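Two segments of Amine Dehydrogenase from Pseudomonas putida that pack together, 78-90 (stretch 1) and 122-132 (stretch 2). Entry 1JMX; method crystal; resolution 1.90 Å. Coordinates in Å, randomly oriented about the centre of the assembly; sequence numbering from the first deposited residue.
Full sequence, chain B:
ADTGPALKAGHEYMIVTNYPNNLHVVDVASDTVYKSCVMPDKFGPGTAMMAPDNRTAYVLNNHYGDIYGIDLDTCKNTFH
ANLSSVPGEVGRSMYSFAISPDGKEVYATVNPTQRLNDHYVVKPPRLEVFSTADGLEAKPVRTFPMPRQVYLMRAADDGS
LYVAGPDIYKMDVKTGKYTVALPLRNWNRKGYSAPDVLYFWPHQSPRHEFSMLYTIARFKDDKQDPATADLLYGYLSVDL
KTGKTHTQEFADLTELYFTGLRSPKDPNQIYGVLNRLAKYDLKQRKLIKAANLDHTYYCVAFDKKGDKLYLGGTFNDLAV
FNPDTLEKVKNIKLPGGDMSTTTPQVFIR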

# COMPACT_ATOMS: atom_id res chain seq x y z
N THR B 78 10.05 -14.27 34.90
CA THR B 78 10.37 -15.63 35.35
C THR B 78 10.64 -16.66 34.26
O THR B 78 11.15 -17.75 34.53
CB THR B 78 9.23 -16.18 36.23
OG1 THR B 78 8.01 -16.20 35.47
CG2 THR B 78 9.04 -15.31 37.47
N PHE B 79 10.27 -16.34 33.02
CA PHE B 79 10.46 -17.26 31.93
C PHE B 79 10.77 -16.52 30.65
O PHE B 79 10.29 -15.41 30.43
CB PHE B 79 9.21 -18.12 31.73
CG PHE B 79 9.28 -19.03 30.54
CD1 PHE B 79 9.93 -20.25 30.62
CD2 PHE B 79 8.67 -18.67 29.34
CE1 PHE B 79 9.98 -21.10 29.53
CE2 PHE B 79 8.71 -19.52 28.24
CZ PHE B 79 9.37 -20.74 28.34
N HIS B 80 11.61 -17.12 29.83
CA HIS B 80 11.96 -16.54 28.56
C HIS B 80 12.40 -17.62 27.59
O HIS B 80 13.30 -18.40 27.87
CB HIS B 80 13.06 -15.49 28.70
CG HIS B 80 13.59 -15.01 27.39
ND1 HIS B 80 12.77 -14.60 26.37
CD2 HIS B 80 14.85 -14.97 26.90
CE1 HIS B 80 13.50 -14.33 25.30
NE2 HIS B 80 14.76 -14.54 25.59
N ALA B 81 11.72 -17.66 26.45
CA ALA B 81 12.02 -18.62 25.40
C ALA B 81 12.22 -17.87 24.10
O ALA B 81 11.38 -17.07 23.70
CB ALA B 81 10.88 -19.61 25.26
N ASN B 82 13.37 -18.05 23.49
CA ASN B 82 13.65 -17.41 22.23
C ASN B 82 13.26 -18.43 21.17
O ASN B 82 13.54 -19.62 21.31
CB ASN B 82 15.14 -17.05 22.12
CG ASN B 82 15.52 -16.60 20.73
OD1 ASN B 82 16.19 -17.32 20.01
ND2 ASN B 82 15.07 -15.43 20.34
N LEU B 83 12.61 -17.95 20.11
CA LEU B 83 12.14 -18.82 19.04
C LEU B 83 13.14 -19.05 17.90
O LEU B 83 12.79 -19.63 16.88
CB LEU B 83 10.81 -18.29 18.50
CG LEU B 83 9.73 -18.05 19.56
CD1 LEU B 83 8.45 -17.59 18.88
CD2 LEU B 83 9.48 -19.30 20.38
N SER B 84 14.39 -18.65 18.11
CA SER B 84 15.43 -18.84 17.09
C SER B 84 16.59 -19.66 17.63
O SER B 84 17.73 -19.21 17.63
CB SER B 84 15.96 -17.48 16.62
OG SER B 84 14.93 -16.71 16.07
N SER B 85 16.30 -20.88 18.08
CA SER B 85 17.32 -21.76 18.63
C SER B 85 18.09 -22.57 17.59
O SER B 85 19.16 -23.10 17.89
CB SER B 85 16.72 -22.69 19.68
OG SER B 85 15.71 -23.50 19.11
N VAL B 86 17.55 -22.68 16.38
CA VAL B 86 18.23 -23.40 15.31
C VAL B 86 19.24 -22.46 14.66
O VAL B 86 18.88 -21.36 14.24
CB VAL B 86 17.23 -23.94 14.26
CG1 VAL B 86 17.96 -24.63 13.12
CG2 VAL B 86 16.25 -24.89 14.92
N PRO B 87 20.52 -22.88 14.57
CA PRO B 87 21.61 -22.10 13.98
C PRO B 87 21.33 -21.58 12.57
O PRO B 87 20.88 -22.34 11.72
CB PRO B 87 22.78 -23.10 13.96
CG PRO B 87 22.48 -23.99 15.11
CD PRO B 87 21.00 -24.21 14.99
N GLY B 88 21.58 -20.29 12.35
CA GLY B 88 21.39 -19.68 11.05
C GLY B 88 19.96 -19.42 10.59
O GLY B 88 19.73 -19.12 9.41
N GLU B 89 19.00 -19.53 11.51
CA GLU B 89 17.60 -19.31 11.20
C GLU B 89 16.96 -18.30 12.14
O GLU B 89 17.33 -18.19 13.30
CB GLU B 89 16.81 -20.64 11.27
CG GLU B 89 16.92 -21.50 10.03
CD GLU B 89 16.34 -22.90 10.21
OE1 GLU B 89 15.35 -23.07 10.96
OE2 GLU B 89 16.88 -23.83 9.59
N VAL B 90 16.02 -17.53 11.59
CA VAL B 90 15.28 -16.54 12.36
C VAL B 90 13.85 -17.07 12.46
O VAL B 90 13.21 -17.35 11.45
CB VAL B 90 15.29 -15.14 11.68
CG1 VAL B 90 14.50 -14.14 12.51
CG2 VAL B 90 16.72 -14.65 11.49
N VAL B 122 13.09 -19.91 3.02
CA VAL B 122 12.00 -20.13 3.97
C VAL B 122 11.97 -21.62 4.25
O VAL B 122 12.07 -22.44 3.33
CB VAL B 122 10.64 -19.63 3.41
CG1 VAL B 122 9.55 -19.80 4.44
CG2 VAL B 122 10.74 -18.17 3.01
N LYS B 123 11.91 -21.97 5.52
CA LYS B 123 11.90 -23.37 5.93
C LYS B 123 10.52 -23.76 6.41
O LYS B 123 9.69 -22.89 6.68
CB LYS B 123 12.90 -23.58 7.06
CG LYS B 123 14.33 -23.29 6.70
CD LYS B 123 14.85 -24.27 5.67
CE LYS B 123 16.35 -24.17 5.54
NZ LYS B 123 17.00 -24.34 6.89
N PRO B 124 10.24 -25.07 6.50
CA PRO B 124 8.94 -25.54 6.97
C PRO B 124 8.73 -25.16 8.44
O PRO B 124 9.69 -25.04 9.20
CB PRO B 124 9.07 -27.06 6.82
CG PRO B 124 9.98 -27.21 5.67
CD PRO B 124 11.04 -26.18 5.96
N PRO B 125 7.48 -24.89 8.84
CA PRO B 125 7.22 -24.52 10.23
C PRO B 125 7.40 -25.71 11.20
O PRO B 125 7.49 -26.87 10.78
CB PRO B 125 5.76 -24.06 10.20
CG PRO B 125 5.59 -23.58 8.78
CD PRO B 125 6.28 -24.67 8.01
N ARG B 126 7.47 -25.41 12.49
CA ARG B 126 7.63 -26.44 13.52
C ARG B 126 7.08 -25.98 14.85
O ARG B 126 7.11 -24.80 15.15
CB ARG B 126 9.11 -26.81 13.69
CG ARG B 126 9.99 -25.65 14.13
CD ARG B 126 11.45 -26.03 14.22
NE ARG B 126 12.26 -24.83 14.43
CZ ARG B 126 13.04 -24.29 13.50
NH1 ARG B 126 13.13 -24.83 12.29
NH2 ARG B 126 13.69 -23.17 13.77
N LEU B 127 6.54 -26.91 15.62
CA LEU B 127 6.04 -26.59 16.95
C LEU B 127 7.21 -26.87 17.89
O LEU B 127 7.90 -27.87 17.73
CB LEU B 127 4.86 -27.49 17.33
CG LEU B 127 4.21 -27.20 18.69
CD1 LEU B 127 3.17 -26.09 18.55
CD2 LEU B 127 3.55 -28.45 19.24
N GLU B 128 7.47 -25.95 18.81
CA GLU B 128 8.54 -26.11 19.78
C GLU B 128 7.91 -26.07 21.16
O GLU B 128 7.09 -25.19 21.45
CB GLU B 128 9.58 -25.01 19.64
CG GLU B 128 10.34 -25.06 18.33
CD GLU B 128 11.43 -24.03 18.24
OE1 GLU B 128 11.41 -23.03 18.98
OE2 GLU B 128 12.33 -24.23 17.41
N VAL B 129 8.26 -27.04 21.99
CA VAL B 129 7.73 -27.14 23.34
C VAL B 129 8.81 -26.68 24.30
O VAL B 129 9.97 -27.06 24.16
CB VAL B 129 7.35 -28.59 23.69
CG1 VAL B 129 6.63 -28.64 25.01
CG2 VAL B 129 6.50 -29.20 22.58
N PHE B 130 8.44 -25.85 25.25
CA PHE B 130 9.38 -25.34 26.24
C PHE B 130 8.83 -25.68 27.60
O PHE B 130 7.62 -25.71 27.81
CB PHE B 130 9.53 -23.82 26.13
CG PHE B 130 9.95 -23.35 24.77
CD1 PHE B 130 9.00 -23.04 23.80
CD2 PHE B 130 11.30 -23.23 24.45
CE1 PHE B 130 9.39 -22.62 22.54
CE2 PHE B 130 11.69 -22.81 23.19
CZ PHE B 130 10.74 -22.51 22.23
N SER B 131 9.73 -26.02 28.51
CA SER B 131 9.34 -26.31 29.87
C SER B 131 9.42 -24.97 30.58
O SER B 131 10.42 -24.26 30.46
CB SER B 131 10.30 -27.32 30.49
OG SER B 131 9.99 -27.51 31.85
N THR B 132 8.36 -24.60 31.28
CA THR B 132 8.33 -23.33 31.99
C THR B 132 9.31 -23.27 33.16
O THR B 132 9.67 -22.19 33.64
CB THR B 132 6.92 -23.00 32.48
OG1 THR B 132 6.45 -24.06 33.32
CG2 THR B 132 5.98 -22.84 31.30
O HOH W 1 13.68 -21.61 19.43
O HOH W 2 13.67 -22.22 16.35

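The two strands, 78-82 and 126-131, run nearly antiparallel at 156°, but their axes stay 8.7 Å apart at closest approach, and no backbone hydrogen bond joins them. Side chains fill the gap, and they do so in a graded order: apolar at one end, charged at the other.

The apolar part centres on Phe130. Ala81 CB sits over one face of its ring, 3.8 Å from the centroid and 13° off the normal, a CH-pi contact. Leu83 points its CA-to-CB bond sideways, yet its m,t rotamer brings Leu83 CD2 to 3.9 Å from Phe130 CZ. Phe79, in the t rotamer, places Phe79 CZ 3.8 Å from Phe130 CB, and its ring edge meets the backbone, with Phe79 CE1 3.3 Å from Ser131 O.

Charge takes over where the chain leaves the strand and turns. A type II turn runs from Val86 to Glu89, with Gly88 at positive phi, and ends at Glu89, whose carboxylate serves two cations. Glu89 OE2 forms a salt bridge with Lys123 NZ at 2.8 Å, and Glu89 OE1 one with Arg126 NH1 at 3.1 Å, also accepting from Arg126 NH2 at 3.3 Å, near the guanidinium plane. Within its own strand, Arg126 NE also forms a salt bridge with Glu128 OE2 at 3.0 Å, so the guanidinium is bonded to two carboxylates. Val86 CG2 lies over one face of the Arg126 guanidinium, 3.3 Å from Arg126 NH2.

Between these zones, two waters supply the polar links between Glu128 and stretch 1. Water 1 bridges Glu128 OE1 and Asn82 O, 2.7 Å from each, and is hydrogen-bonded to Ser85 OG at 2.8 Å. Water 2 accepts from Arg126 NH2 at 2.7 Å and bridges Glu128 OE2 at 2.6 Å and Leu83 O at 2.8 Å, tying the loop carbonyl to the ion network.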